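Local coordinates for protein LEC-6 (Caenorhabditis elegans, PDB 3VV1) that binds galactose-containing sugars as a galectin, with a preference for fucose-containing saccharides, at residues Arg25-Pro31 and His152-Val158; Gly41-Gly45 and Phe114-Gly118. All blocks are in the same frame, centred on the assembly; numbering follows the deposited sequence.

Contact 1 (Arg25-Pro31 and His152-Val158); sequences RNEFFNP and HVHSAHV
Segments near the two ends of the modelled chain pair as antiparallel strands at one edge of the galectin beta-sandwich. Strands 27-29 and 155-158 run 4.7 Å apart at 175°. Phe-28 and Ala-156 form the hydrogen-bonded pair, Phe-28 N to Ala-156 O 2.8 Å and Ala-156 N to Phe-28 O 2.9 Å; Glu-27/His-157 and Phe-29/Ser-155 are non-hydrogen-bonded. Val-158 N to Asn-26 O (3.1 Å) and Asn-30 N to His-154 O (2.8 Å) extend the pairing, although Asn-26 (50/40) and Asn-30 (48/48) adopt left-handed helical backbone angles. Phe-29 (m) turns its edge to the face of His-154 (t), centroids 5.7 Å apart, planes at 69°. One water links Asn-30 ND2 (2.7 Å), His-152 NE2 (2.7 Å) and His-154 ND1 (2.8 Å). At 154 the chain turns a corner, where His-154 and Ser-155 make a classic beta bulge opposite Val-51. Strand 46-54 flanks 155-158 on its other side, Val-153 and Val-158 touch strand 144-149 of the second sheet, and Asn-26 ND2 reaches Phe-24 O of the second subunit.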
loop_
_atom_site.group_PDB
_atom_site.type_symbol
_atom_site.label_atom_id
_atom_site.label_comp_id
_atom_site.label_asym_id
_atom_site.label_seq_id
_atom_site.Cartn_x
_atom_site.Cartn_y
_atom_site.Cartn_z
ATOM N N ARG A 25 1.534 3.979 -4.833
ATOM C CA ARG A 25 2.053 5.185 -4.156
ATOM C C ARG A 25 1.729 5.207 -2.670
ATOM O O ARG A 25 2.045 6.192 -1.966
ATOM C CB ARG A 25 1.635 6.480 -4.916
ATOM C CG ARG A 25 2.151 6.441 -6.377
ATOM C CD ARG A 25 2.053 7.774 -7.122
ATOM N NE ARG A 25 2.491 8.853 -6.258
ATOM C CZ ARG A 25 3.724 9.341 -6.242
ATOM N NH1 ARG A 25 4.631 8.847 -7.084
ATOM N NH2 ARG A 25 4.024 10.335 -5.396
ATOM N N ASN A 26 1.154 4.105 -2.154
ATOM C CA ASN A 26 0.768 4.012 -0.719
ATOM C C ASN A 26 -0.048 5.216 -0.252
ATOM O O ASN A 26 0.144 5.743 0.847
ATOM C CB ASN A 26 1.989 3.727 0.207
ATOM C CG ASN A 26 1.729 2.551 1.134
ATOM O OD1 ASN A 26 0.798 1.820 0.900
ATOM N ND2 ASN A 26 2.535 2.368 2.178
ATOM N N GLU A 27 -0.934 5.658 -1.123
ATOM C CA GLU A 27 -1.759 6.805 -0.822
ATOM C C GLU A 27 -3.176 6.619 -1.300
ATOM O O GLU A 27 -3.402 6.070 -2.410
ATOM C CB GLU A 27 -1.175 8.052 -1.453
ATOM C CG GLU A 27 -1.898 9.317 -1.102
ATOM C CD GLU A 27 -1.063 10.497 -1.541
ATOM O OE1 GLU A 27 -0.407 10.397 -2.657
ATOM O OE2 GLU A 27 -1.043 11.480 -0.729
ATOM N N PHE A 28 -4.124 7.100 -0.484
ATOM C CA PHE A 28 -5.564 6.949 -0.801
ATOM C C PHE A 28 -6.282 8.271 -0.626
ATOM O O PHE A 28 -5.922 9.075 0.232
ATOM C CB PHE A 28 -6.177 5.882 0.107
ATOM C CG PHE A 28 -5.497 4.551 -0.040
ATOM C CD1 PHE A 28 -5.850 3.668 -1.100
ATOM C CD2 PHE A 28 -4.499 4.151 0.886
ATOM C CE1 PHE A 28 -5.233 2.409 -1.229
ATOM C CE2 PHE A 28 -3.897 2.864 0.732
ATOM C CZ PHE A 28 -4.244 2.035 -0.349
ATOM N N PHE A 29 -7.255 8.488 -1.486
ATOM C CA PHE A 29 -8.037 9.739 -1.483
ATOM C C PHE A 29 -9.495 9.483 -1.090
ATOM O O PHE A 29 -10.071 8.460 -1.447
ATOM C CB PHE A 29 -7.912 10.441 -2.850
ATOM C CG PHE A 29 -6.499 10.860 -3.128
ATOM C CD1 PHE A 29 -5.581 9.956 -3.705
ATOM C CD2 PHE A 29 -6.062 12.136 -2.756
ATOM C CE1 PHE A 29 -4.269 10.329 -3.895
ATOM C CE2 PHE A 29 -4.743 12.510 -2.944
ATOM C CZ PHE A 29 -3.853 11.604 -3.519
ATOM N N ASN A 30 -10.056 10.444 -0.347
ATOM C CA ASN A 30 -11.461 10.356 0.095
ATOM C C ASN A 30 -11.855 9.006 0.713
ATOM O O ASN A 30 -12.871 8.443 0.351
ATOM C CB ASN A 30 -12.419 10.735 -1.056
ATOM C CG ASN A 30 -12.328 12.208 -1.403
ATOM O OD1 ASN A 30 -12.168 12.603 -2.595
ATOM N ND2 ASN A 30 -12.469 13.007 -0.430
ATOM N N PRO A 31 -11.055 8.490 1.644
ATOM C CA PRO A 31 -11.582 7.250 2.359
ATOM C C PRO A 31 -12.744 7.710 3.292
ATOM O O PRO A 31 -12.673 8.823 3.868
ATOM C CB PRO A 31 -10.347 6.820 3.168
ATOM C CG PRO A 31 -9.553 8.158 3.419
ATOM C CD PRO A 31 -9.744 8.994 2.171
ATOM N N HIS A 152 -13.174 15.084 8.084
ATOM C CA HIS A 152 -13.192 14.548 6.742
ATOM C C HIS A 152 -11.759 14.295 6.342
ATOM O O HIS A 152 -10.908 15.190 6.477
ATOM C CB HIS A 152 -13.800 15.622 5.848
ATOM C CG HIS A 152 -13.553 15.335 4.389
ATOM N ND1 HIS A 152 -14.128 14.274 3.769
ATOM C CD2 HIS A 152 -12.619 15.864 3.495
ATOM C CE1 HIS A 152 -13.627 14.192 2.505
ATOM N NE2 HIS A 152 -12.755 15.196 2.339
ATOM N N VAL A 153 -11.482 13.089 5.836
ATOM C CA VAL A 153 -10.110 12.786 5.383
ATOM C C VAL A 153 -10.088 12.951 3.855
ATOM O O VAL A 153 -10.680 12.152 3.100
ATOM C CB VAL A 153 -9.690 11.336 5.795
ATOM C CG1 VAL A 153 -8.284 11.057 5.299
ATOM C CG2 VAL A 153 -9.710 11.211 7.327
ATOM N N HIS A 154 -9.334 13.951 3.387
ATOM C CA HIS A 154 -9.134 14.099 1.957
ATOM C C HIS A 154 -8.103 13.079 1.446
ATOM O O HIS A 154 -8.299 12.499 0.355
ATOM C CB HIS A 154 -8.628 15.518 1.639
ATOM C CG HIS A 154 -8.117 15.625 0.241
ATOM N ND1 HIS A 154 -8.926 15.582 -0.856
ATOM C CD2 HIS A 154 -6.823 15.711 -0.237
ATOM C CE1 HIS A 154 -8.165 15.640 -1.988
ATOM N NE2 HIS A 154 -6.887 15.706 -1.617
ATOM N N SER A 155 -6.987 12.894 2.166
ATOM C CA SER A 155 -5.954 11.917 1.668
ATOM C C SER A 155 -5.193 11.356 2.814
ATOM O O SER A 155 -5.090 11.993 3.879
ATOM C CB SER A 155 -4.997 12.580 0.642
ATOM O OG SER A 155 -4.257 13.660 1.213
ATOM N N ALA A 156 -4.695 10.129 2.637
ATOM C CA ALA A 156 -3.868 9.480 3.656
ATOM C C ALA A 156 -2.718 8.735 2.958
ATOM O O ALA A 156 -2.994 8.008 1.967
ATOM C CB ALA A 156 -4.724 8.520 4.472
ATOM N N HIS A 157 -1.473 8.926 3.469
ATOM C CA HIS A 157 -0.286 8.390 2.828
ATOM C C HIS A 157 0.640 7.882 3.855
ATOM O O HIS A 157 0.834 8.554 4.872
ATOM C CB HIS A 157 0.406 9.505 2.040
ATOM C CG HIS A 157 1.801 9.156 1.549
ATOM N ND1 HIS A 157 2.982 9.796 1.803
ATOM C CD2 HIS A 157 2.118 8.085 0.730
ATOM C CE1 HIS A 157 3.961 9.158 1.137
ATOM N NE2 HIS A 157 3.451 8.089 0.500
ATOM N N VAL A 158 1.319 6.751 3.574
ATOM C CA VAL A 158 2.348 6.227 4.472
ATOM C C VAL A 158 3.619 6.051 3.655
ATOM O O VAL A 158 3.603 5.495 2.523
ATOM C CB VAL A 158 1.944 4.879 5.135
ATOM C CG1 VAL A 158 3.155 4.121 5.719
ATOM C CG2 VAL A 158 0.930 5.151 6.229
HETATM O O HOH W 1 -1.985 12.433 2.153
HETATM O O HOH W 2 -11.662 15.540 -0.139
HETATM O O HOH W 3 -13.483 11.046 5.777
#

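Contact 2 (Gly41-Gly45 and Phe114-Gly118)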
loop_
_atom_site.group_PDB
_atom_site.type_symbol
_atom_site.label_atom_id
_atom_site.label_comp_id
_atom_site.label_asym_id
_atom_site.label_seq_id
_atom_site.Cartn_x
_atom_site.Cartn_y
_atom_site.Cartn_z
ATOM N N GLY A 41 3.554 -2.006 10.646
ATOM C CA GLY A 41 4.355 -1.342 11.657
ATOM C C GLY A 41 4.353 0.183 11.432
ATOM O O GLY A 41 3.943 0.725 10.364
ATOM N N PHE A 42 4.839 0.902 12.441
ATOM C CA PHE A 42 4.948 2.350 12.267
ATOM C C PHE A 42 6.172 2.826 13.062
ATOM O O PHE A 42 6.073 3.476 14.112
ATOM C CB PHE A 42 3.656 3.052 12.716
ATOM C CG PHE A 42 3.613 4.489 12.257
ATOM C CD1 PHE A 42 3.392 4.752 10.893
ATOM C CD2 PHE A 42 3.837 5.551 13.139
ATOM C CE1 PHE A 42 3.409 6.055 10.385
ATOM C CE2 PHE A 42 3.836 6.882 12.644
ATOM C CZ PHE A 42 3.643 7.109 11.271
ATOM N N SER A 43 7.358 2.472 12.570
ATOM C CA SER A 43 8.578 2.786 13.316
ATOM C C SER A 43 9.690 3.011 12.282
ATOM O O SER A 43 9.433 3.015 11.043
ATOM C CB SER A 43 8.930 1.636 14.278
ATOM O OG SER A 43 9.278 0.468 13.502
ATOM N N ASN A 44 10.924 3.160 12.769
ATOM C CA ASN A 44 12.097 3.272 11.846
ATOM C C ASN A 44 11.913 4.298 10.744
ATOM O O ASN A 44 12.274 4.109 9.580
ATOM C CB ASN A 44 12.431 1.918 11.229
ATOM C CG ASN A 44 13.162 1.031 12.192
ATOM O OD1 ASN A 44 14.187 1.404 12.825
ATOM N ND2 ASN A 44 12.688 -0.146 12.303
ATOM N N GLY A 45 11.327 5.418 11.121
ATOM C CA GLY A 45 11.178 6.553 10.250
ATOM C C GLY A 45 9.900 6.586 9.454
ATOM O O GLY A 45 9.746 7.484 8.601
ATOM N N PHE A 114 2.593 12.440 11.094
ATOM C CA PHE A 114 3.205 11.764 12.229
ATOM C C PHE A 114 4.476 11.081 11.668
ATOM O O PHE A 114 4.444 10.450 10.604
ATOM C CB PHE A 114 2.271 10.651 12.723
ATOM C CG PHE A 114 0.915 11.159 13.225
ATOM C CD1 PHE A 114 -0.121 11.436 12.327
ATOM C CD2 PHE A 114 0.727 11.465 14.591
ATOM C CE1 PHE A 114 -1.368 11.975 12.791
ATOM C CE2 PHE A 114 -0.521 11.936 15.068
ATOM C CZ PHE A 114 -1.561 12.187 14.153
ATOM N N VAL A 115 5.554 11.152 12.435
ATOM C CA VAL A 115 6.841 10.550 11.996
ATOM C C VAL A 115 7.368 9.781 13.189
ATOM O O VAL A 115 7.535 10.357 14.280
ATOM C CB VAL A 115 7.897 11.583 11.576
ATOM C CG1 VAL A 115 9.144 10.840 10.990
ATOM C CG2 VAL A 115 7.287 12.528 10.546
ATOM N N SER A 116 7.632 8.486 13.029
ATOM C CA SER A 116 8.032 7.652 14.174
ATOM C C SER A 116 9.434 7.155 14.058
ATOM O O SER A 116 9.770 6.463 13.100
ATOM C CB SER A 116 7.158 6.403 14.194
ATOM O OG SER A 116 7.544 5.622 15.304
ATOM N N ASN A 117 10.253 7.478 15.039
ATOM C CA ASN A 117 11.634 7.001 15.052
ATOM C C ASN A 117 12.223 7.091 16.435
ATOM O O ASN A 117 11.987 8.125 17.139
ATOM C CB ASN A 117 12.498 7.808 14.155
ATOM C CG ASN A 117 13.614 6.963 13.531
ATOM O OD1 ASN A 117 14.063 5.896 14.041
ATOM N ND2 ASN A 117 14.005 7.415 12.364
ATOM N N GLY A 118 12.894 6.006 16.818
ATOM C CA GLY A 118 13.648 5.962 18.082
ATOM C C GLY A 118 12.744 6.190 19.272
ATOM O O GLY A 118 13.178 6.759 20.300
HETATM O O HOH W 4 12.247 3.456 15.282
#
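Ser-116, near the end of strand 110-117, gives up the most surface here and makes both direct hydrogen bonds to the loop. Its CA-to-CB bond points toward 41-45, and with chi1 at t the hydroxyl OG donates to Phe-42 O at 2.9 Å; the same OG is also hydrogen-bonded to Ser-139 OG. Its carbonyl O accepts from Gly-45 N at 2.7 Å, so one residue grips the loop through side chain and backbone, three residues apart.

Phe-42 comes next. Its ring reaches toward the strand edge-first, with CZ 3.5 Å from Phe-114 O and 4.1 Å from Phe-114 CB, while CD2 lies 3.6 Å from Ser-116 CB. Leu-48 touches both phenylalanines, and the Phe-114 ring itself leads away to an edge-to-face contact with Phe-75.

Gly-45 closes the bend. Asn-44 (50/41) and Gly-45 (91/8) have backbone angles close to those of a type I' turn, and a CB on Gly-45 would jam against the carbonyl O of Asn-44. A water accepts from Asn-44 N (2.9 Å) and Gly-118 N (3.0 Å), bridging the turn to the residue after the strand.

Segment 41-45 is thus part of a connection between the two sheets of the galectin beta-sandwich: it lies in the loop that follows strand 35-38 of one sheet and bends against strand 110-117 just before entering strand 46-54 of the other.

Overall arrangement
Both contacts reach the same antiparallel sheet, contact 1 through strands 27-29 and 151-159, contact 2 through strand 110-117, against which the loop 41-45 lies; strand 46-54 runs between 151-159 and 110-117. Their centres are 18 Å apart; the nearest atoms come to about 5 Å without touching. Along the chain the order is 25-31, 41-45, 114-118, 152-158, so contact 2 is nested inside the loop that contact 1 closes. Contact 1 joins the strands of this sheet that come first and last along the chain, where the second subunit adjoins; contact 2 fastens a crossing between the sheets. The glycan is held by residues such as His-74, Asn-76 and Trp-94 on the other sheet, so neither contact supplies a residue of that pocket.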